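Local coordinates for Endoglucanase(Endo-1,4-beta-glucanase)protein (Pseudomonas stutzeri, PDB 6R2J) that probably hydrolyses beta-1,4-glucosidic bonds of cellulose as a family 5 endoglucanase with a TIM-barrel fold, and is seen here with cellobiose bound, at residues W152-R164 / N191-Y203. Residues are numbered along the deposited sequence; the frame is centred on the assembly and turned at random.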
loop_
_atom_site.group_PDB
_atom_site.type_symbol
_atom_site.label_atom_id
_atom_site.label_comp_id
_atom_site.label_asym_id
_atom_site.label_seq_id
_atom_site.Cartn_x
_atom_site.Cartn_y
_atom_site.Cartn_z
ATOM N N TRP A 152 -2.346 14.389 11.372
ATOM C CA TRP A 152 -1.785 13.668 10.230
ATOM C C TRP A 152 -1.179 14.597 9.154
ATOM O O TRP A 152 -0.068 14.309 8.669
ATOM C CB TRP A 152 -2.785 12.628 9.693
ATOM C CG TRP A 152 -2.305 12.058 8.369
ATOM C CD1 TRP A 152 -2.965 12.080 7.179
ATOM C CD2 TRP A 152 -1.019 11.451 8.091
ATOM N NE1 TRP A 152 -2.195 11.498 6.189
ATOM C CE2 TRP A 152 -1.002 11.102 6.729
ATOM C CE3 TRP A 152 0.086 11.123 8.864
ATOM C CZ2 TRP A 152 0.093 10.490 6.130
ATOM C CZ3 TRP A 152 1.167 10.520 8.259
ATOM C CH2 TRP A 152 1.161 10.214 6.910
ATOM N N PRO A 153 -1.838 15.690 8.716
ATOM C CA PRO A 153 -1.267 16.470 7.597
ATOM C C PRO A 153 0.118 17.055 7.883
ATOM O O PRO A 153 1.002 17.021 7.018
ATOM C CB PRO A 153 -2.336 17.542 7.353
ATOM C CG PRO A 153 -3.652 16.852 7.773
ATOM C CD PRO A 153 -3.243 16.054 8.998
ATOM N N GLY A 154 0.336 17.582 9.089
ATOM C CA GLY A 154 1.656 18.053 9.459
ATOM C C GLY A 154 2.702 16.956 9.523
ATOM O O GLY A 154 3.881 17.198 9.235
ATOM N N ALA A 155 2.306 15.762 9.967
ATOM C CA ALA A 155 3.248 14.646 10.048
ATOM C C ALA A 155 3.674 14.213 8.658
ATOM O O ALA A 155 4.858 13.942 8.425
ATOM C CB ALA A 155 2.606 13.465 10.778
ATOM N N ALA A 156 2.712 14.170 7.721
ATOM C CA ALA A 156 3.013 13.781 6.341
ATOM C C ALA A 156 3.993 14.750 5.688
ATOM O O ALA A 156 4.918 14.322 4.980
ATOM C CB ALA A 156 1.731 13.716 5.508
ATOM N N GLN A 157 3.803 16.062 5.896
ATOM C CA GLN A 157 4.756 17.026 5.353
ATOM C C GLN A 157 6.130 16.948 6.032
ATOM O O GLN A 157 7.162 17.172 5.375
ATOM C CB GLN A 157 4.165 18.425 5.439
ATOM C CG GLN A 157 4.923 19.464 4.663
ATOM C CD GLN A 157 4.730 19.302 3.173
ATOM O OE1 GLN A 157 3.629 19.429 2.664
ATOM N NE2 GLN A 157 5.801 19.010 2.470
ATOM N N ALA A 158 6.176 16.669 7.334
ATOM C CA ALA A 158 7.463 16.537 8.008
ATOM C C ALA A 158 8.267 15.388 7.414
ATOM O O ALA A 158 9.459 15.542 7.136
ATOM C CB ALA A 158 7.258 16.385 9.516
ATOM N N ALA A 159 7.618 14.245 7.159
ATOM C CA ALA A 159 8.323 13.099 6.589
ATOM C C ALA A 159 8.742 13.370 5.151
ATOM O O ALA A 159 9.844 12.991 4.741
ATOM C CB ALA A 159 7.450 11.848 6.669
ATOM N N VAL A 160 7.873 14.013 4.361
ATOM C CA VAL A 160 8.210 14.299 2.968
ATOM C C VAL A 160 9.414 15.240 2.888
ATOM O O VAL A 160 10.390 14.981 2.167
ATOM C CB VAL A 160 6.997 14.872 2.203
ATOM C CG1 VAL A 160 7.487 15.439 0.868
ATOM C CG2 VAL A 160 5.906 13.833 2.030
ATOM N N ASP A 161 9.368 16.344 3.637
ATOM C CA ASP A 161 10.501 17.266 3.641
ATOM C C ASP A 161 11.785 16.516 3.946
ATOM O O ASP A 161 12.784 16.650 3.235
ATOM C CB ASP A 161 10.264 18.389 4.657
ATOM C CG ASP A 161 9.117 19.303 4.260
ATOM O OD1 ASP A 161 8.716 19.287 3.080
ATOM O OD2 ASP A 161 8.612 20.045 5.123
ATOM N N ALA A 162 11.751 15.681 4.984
ATOM C CA ALA A 162 12.939 14.951 5.421
ATOM C C ALA A 162 13.423 13.979 4.355
ATOM O O ALA A 162 14.629 13.897 4.072
ATOM C CB ALA A 162 12.646 14.206 6.724
ATOM N N ILE A 163 12.496 13.231 3.751
ATOM C CA ILE A 163 12.878 12.287 2.707
ATOM C C ILE A 163 13.571 13.014 1.552
ATOM O O ILE A 163 14.557 12.526 0.987
ATOM C CB ILE A 163 11.635 11.518 2.209
ATOM C CG1 ILE A 163 11.167 10.441 3.198
ATOM C CG2 ILE A 163 11.917 10.886 0.815
ATOM C CD1 ILE A 163 9.765 9.842 2.838
ATOM N N ARG A 164 13.039 14.172 1.159
ATOM C CA ARG A 164 13.546 14.889 -0.003
ATOM C C ARG A 164 14.854 15.588 0.292
ATOM O O ARG A 164 15.477 16.105 -0.645
ATOM C CB ARG A 164 12.489 15.884 -0.509
ATOM C CG ARG A 164 11.187 15.211 -0.995
ATOM C CD ARG A 164 11.471 14.558 -2.338
ATOM N NE ARG A 164 10.275 14.081 -3.019
ATOM C CZ ARG A 164 10.110 12.833 -3.421
ATOM N NH1 ARG A 164 11.054 11.927 -3.226
ATOM N NH2 ARG A 164 8.999 12.488 -4.026
ATOM N N ASN A 191 -9.362 19.459 1.390
ATOM C CA ASN A 191 -8.259 20.376 1.137
ATOM C C ASN A 191 -6.919 19.813 1.588
ATOM O O ASN A 191 -6.155 20.505 2.261
ATOM C CB ASN A 191 -8.470 21.665 1.912
ATOM C CG ASN A 191 -9.808 22.286 1.634
ATOM O OD1 ASN A 191 -10.808 21.993 2.313
ATOM N ND2 ASN A 191 -9.845 23.158 0.625
ATOM N N PHE A 192 -6.647 18.558 1.260
ATOM C CA PHE A 192 -5.432 17.875 1.664
ATOM C C PHE A 192 -4.404 18.050 0.544
ATOM O O PHE A 192 -4.704 17.819 -0.638
ATOM C CB PHE A 192 -5.780 16.403 1.984
ATOM C CG PHE A 192 -4.620 15.585 2.501
ATOM C CD1 PHE A 192 -3.766 16.088 3.478
ATOM C CD2 PHE A 192 -4.377 14.318 1.984
ATOM C CE1 PHE A 192 -2.678 15.347 3.926
ATOM C CE2 PHE A 192 -3.277 13.574 2.395
ATOM C CZ PHE A 192 -2.424 14.080 3.384
ATOM N N LEU A 193 -3.200 18.501 0.916
ATOM C CA LEU A 193 -2.165 18.771 -0.082
ATOM C C LEU A 193 -0.805 18.808 0.580
ATOM O O LEU A 193 -0.528 19.701 1.381
ATOM C CB LEU A 193 -2.416 20.111 -0.776
ATOM C CG LEU A 193 -1.643 20.339 -2.084
ATOM C CD1 LEU A 193 -2.142 21.621 -2.799
ATOM C CD2 LEU A 193 -0.147 20.459 -1.858
ATOM N N ILE A 194 0.047 17.900 0.190
ATOM C CA ILE A 194 1.430 17.842 0.638
ATOM C C ILE A 194 2.331 18.424 -0.443
ATOM O O ILE A 194 2.128 18.199 -1.643
ATOM C CB ILE A 194 1.821 16.385 0.977
ATOM C CG1 ILE A 194 0.792 15.780 1.938
ATOM C CG2 ILE A 194 3.224 16.305 1.557
ATOM C CD1 ILE A 194 0.789 16.455 3.311
ATOM N N ASN A 195 3.348 19.152 -0.022
ATOM C CA ASN A 195 4.240 19.817 -0.953
ATOM C C ASN A 195 5.418 18.912 -1.294
ATOM O O ASN A 195 6.120 18.426 -0.392
ATOM C CB ASN A 195 4.747 21.102 -0.318
ATOM C CG ASN A 195 3.644 22.087 -0.044
ATOM O OD1 ASN A 195 2.845 22.395 -0.916
ATOM N ND2 ASN A 195 3.583 22.582 1.198
ATOM N N ASP A 196 5.608 18.679 -2.591
ATOM C CA ASP A 196 6.730 17.898 -3.104
ATOM C C ASP A 196 7.259 18.593 -4.348
ATOM O O ASP A 196 6.685 18.454 -5.441
ATOM C CB ASP A 196 6.390 16.445 -3.412
ATOM C CG ASP A 196 7.614 15.656 -3.892
ATOM O OD1 ASP A 196 8.760 16.099 -3.703
ATOM O OD2 ASP A 196 7.441 14.567 -4.453
ATOM N N PRO A 197 8.325 19.380 -4.218
ATOM C CA PRO A 197 8.901 20.040 -5.400
ATOM C C PRO A 197 9.494 19.046 -6.399
ATOM O O PRO A 197 9.820 19.446 -7.527
ATOM C CB PRO A 197 9.979 20.971 -4.805
ATOM C CG PRO A 197 10.257 20.420 -3.476
ATOM C CD PRO A 197 8.971 19.822 -2.981
ATOM N N ALA A 198 9.683 17.768 -6.019
ATOM C CA ALA A 198 10.204 16.762 -6.941
ATOM C C ALA A 198 9.123 16.319 -7.925
ATOM O O ALA A 198 9.439 15.617 -8.891
ATOM C CB ALA A 198 10.771 15.515 -6.182
ATOM N N ASP A 199 7.848 16.636 -7.647
ATOM C CA ASP A 199 6.717 16.129 -8.421
ATOM C C ASP A 199 6.739 14.595 -8.481
ATOM O O ASP A 199 6.585 13.970 -9.534
ATOM C CB ASP A 199 6.707 16.782 -9.795
ATOM C CG ASP A 199 5.386 16.682 -10.461
ATOM O OD1 ASP A 199 4.409 16.285 -9.813
ATOM O OD2 ASP A 199 5.323 16.969 -11.666
ATOM N N ARG A 200 6.987 13.978 -7.334
ATOM C CA ARG A 200 7.018 12.524 -7.267
ATOM C C ARG A 200 6.217 12.041 -6.092
ATOM O O ARG A 200 6.681 11.262 -5.258
ATOM C CB ARG A 200 8.426 11.981 -7.257
ATOM C CG ARG A 200 9.066 11.995 -8.639
ATOM C CD ARG A 200 10.476 11.432 -8.479
ATOM N NE ARG A 200 11.143 11.228 -9.776
ATOM C CZ ARG A 200 11.694 12.157 -10.545
ATOM N NH1 ARG A 200 11.586 13.392 -10.161
ATOM N NH2 ARG A 200 12.258 11.817 -11.728
ATOM N N LEU A 201 4.983 12.517 -6.021
ATOM C CA LEU A 201 4.044 12.163 -4.964
ATOM C C LEU A 201 2.792 11.579 -5.600
ATOM O O LEU A 201 2.338 12.062 -6.652
ATOM C CB LEU A 201 3.643 13.425 -4.206
ATOM C CG LEU A 201 3.084 13.403 -2.789
ATOM C CD1 LEU A 201 3.777 14.494 -2.042
ATOM C CD2 LEU A 201 1.595 13.587 -2.936
ATOM N N ILE A 202 2.231 10.559 -4.944
ATOM C CA ILE A 202 0.982 9.930 -5.367
ATOM C C ILE A 202 0.114 9.750 -4.127
ATOM O O ILE A 202 0.604 9.401 -3.051
ATOM C CB ILE A 202 1.224 8.597 -6.115
ATOM C CG1 ILE A 202 2.085 8.896 -7.354
ATOM C CG2 ILE A 202 -0.082 7.938 -6.455
ATOM C CD1 ILE A 202 2.797 7.651 -7.948
ATOM N N TYR A 203 -1.184 9.984 -4.293
ATOM C CA TYR A 203 -2.157 9.858 -3.214
ATOM C C TYR A 203 -2.786 8.487 -3.283
ATOM O O TYR A 203 -2.935 7.904 -4.355
ATOM C CB TYR A 203 -3.213 10.941 -3.287
ATOM C CG TYR A 203 -2.603 12.273 -2.973
ATOM C CD1 TYR A 203 -2.023 13.032 -3.982
ATOM C CD2 TYR A 203 -2.547 12.749 -1.657
ATOM C CE1 TYR A 203 -1.448 14.250 -3.709
ATOM C CE2 TYR A 203 -1.991 13.989 -1.372
ATOM C CZ TYR A 203 -1.438 14.736 -2.405
ATOM O OH TYR A 203 -0.875 15.974 -2.163
#
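Arg-164, near the end of helix 152-166, reaches Asp-196 on the loop that leads into strand 201-206. CB starts toward the loop; CG, anti to the carbonyl carbon, comes near Asp-196 OD1, and a bend at chi2 (-74°) turns the chain so that CD packs alongside Asp-196 OD1 at 3.4 Å. NE then donates to that same OD1 at 2.6 Å, and NH2 to Asp-196 OD2, also at 2.6 Å, a side-on two-nitrogen salt bridge whose guanidinium and carboxylate planes differ by 29°. Ala-198 CB lies over one guanidinium face, while NH1 turns back to the carbonyl oxygens of Asp-167 and Thr-170. From the opposite face of the carboxylate, the backbone N of Ala-198 closes an Asx turn on OD1 and that of Arg-200 reaches OD2, giving each oxygen two donors. Were Asp-196 replaced by an alanine, the guanidinium would probably lose its counter-charge, and the backbone N atoms of Ala-198 and Arg-200 their acceptor. Two turns earlier on the helix, the Gln-157 amide pairs with the backbone of Asn-195: OE1 accepts from N at 2.7 Å (N-H...O 175°) and NE2 donates to O at 2.9 Å, both on carbonyl lone pairs. Alongside, Ile-194, running opposite to the Gln-157 chain, sets CG2 against Val-160 CG2 (3.7 Å) and CD1 against Ala-156 CB (3.6 Å). Phe-192 ends the row, its CZ 3.8 Å from Trp-152 NE1, which hydrogen-bonds to Glu-175 O. Helix 152-166, following strand 136-140 and preceding strand 171-175, is an outer helix of the (beta/alpha)8 barrel, between this loop and helix 116-130, with Ile-163 and Phe-192 both touching strand 171-175.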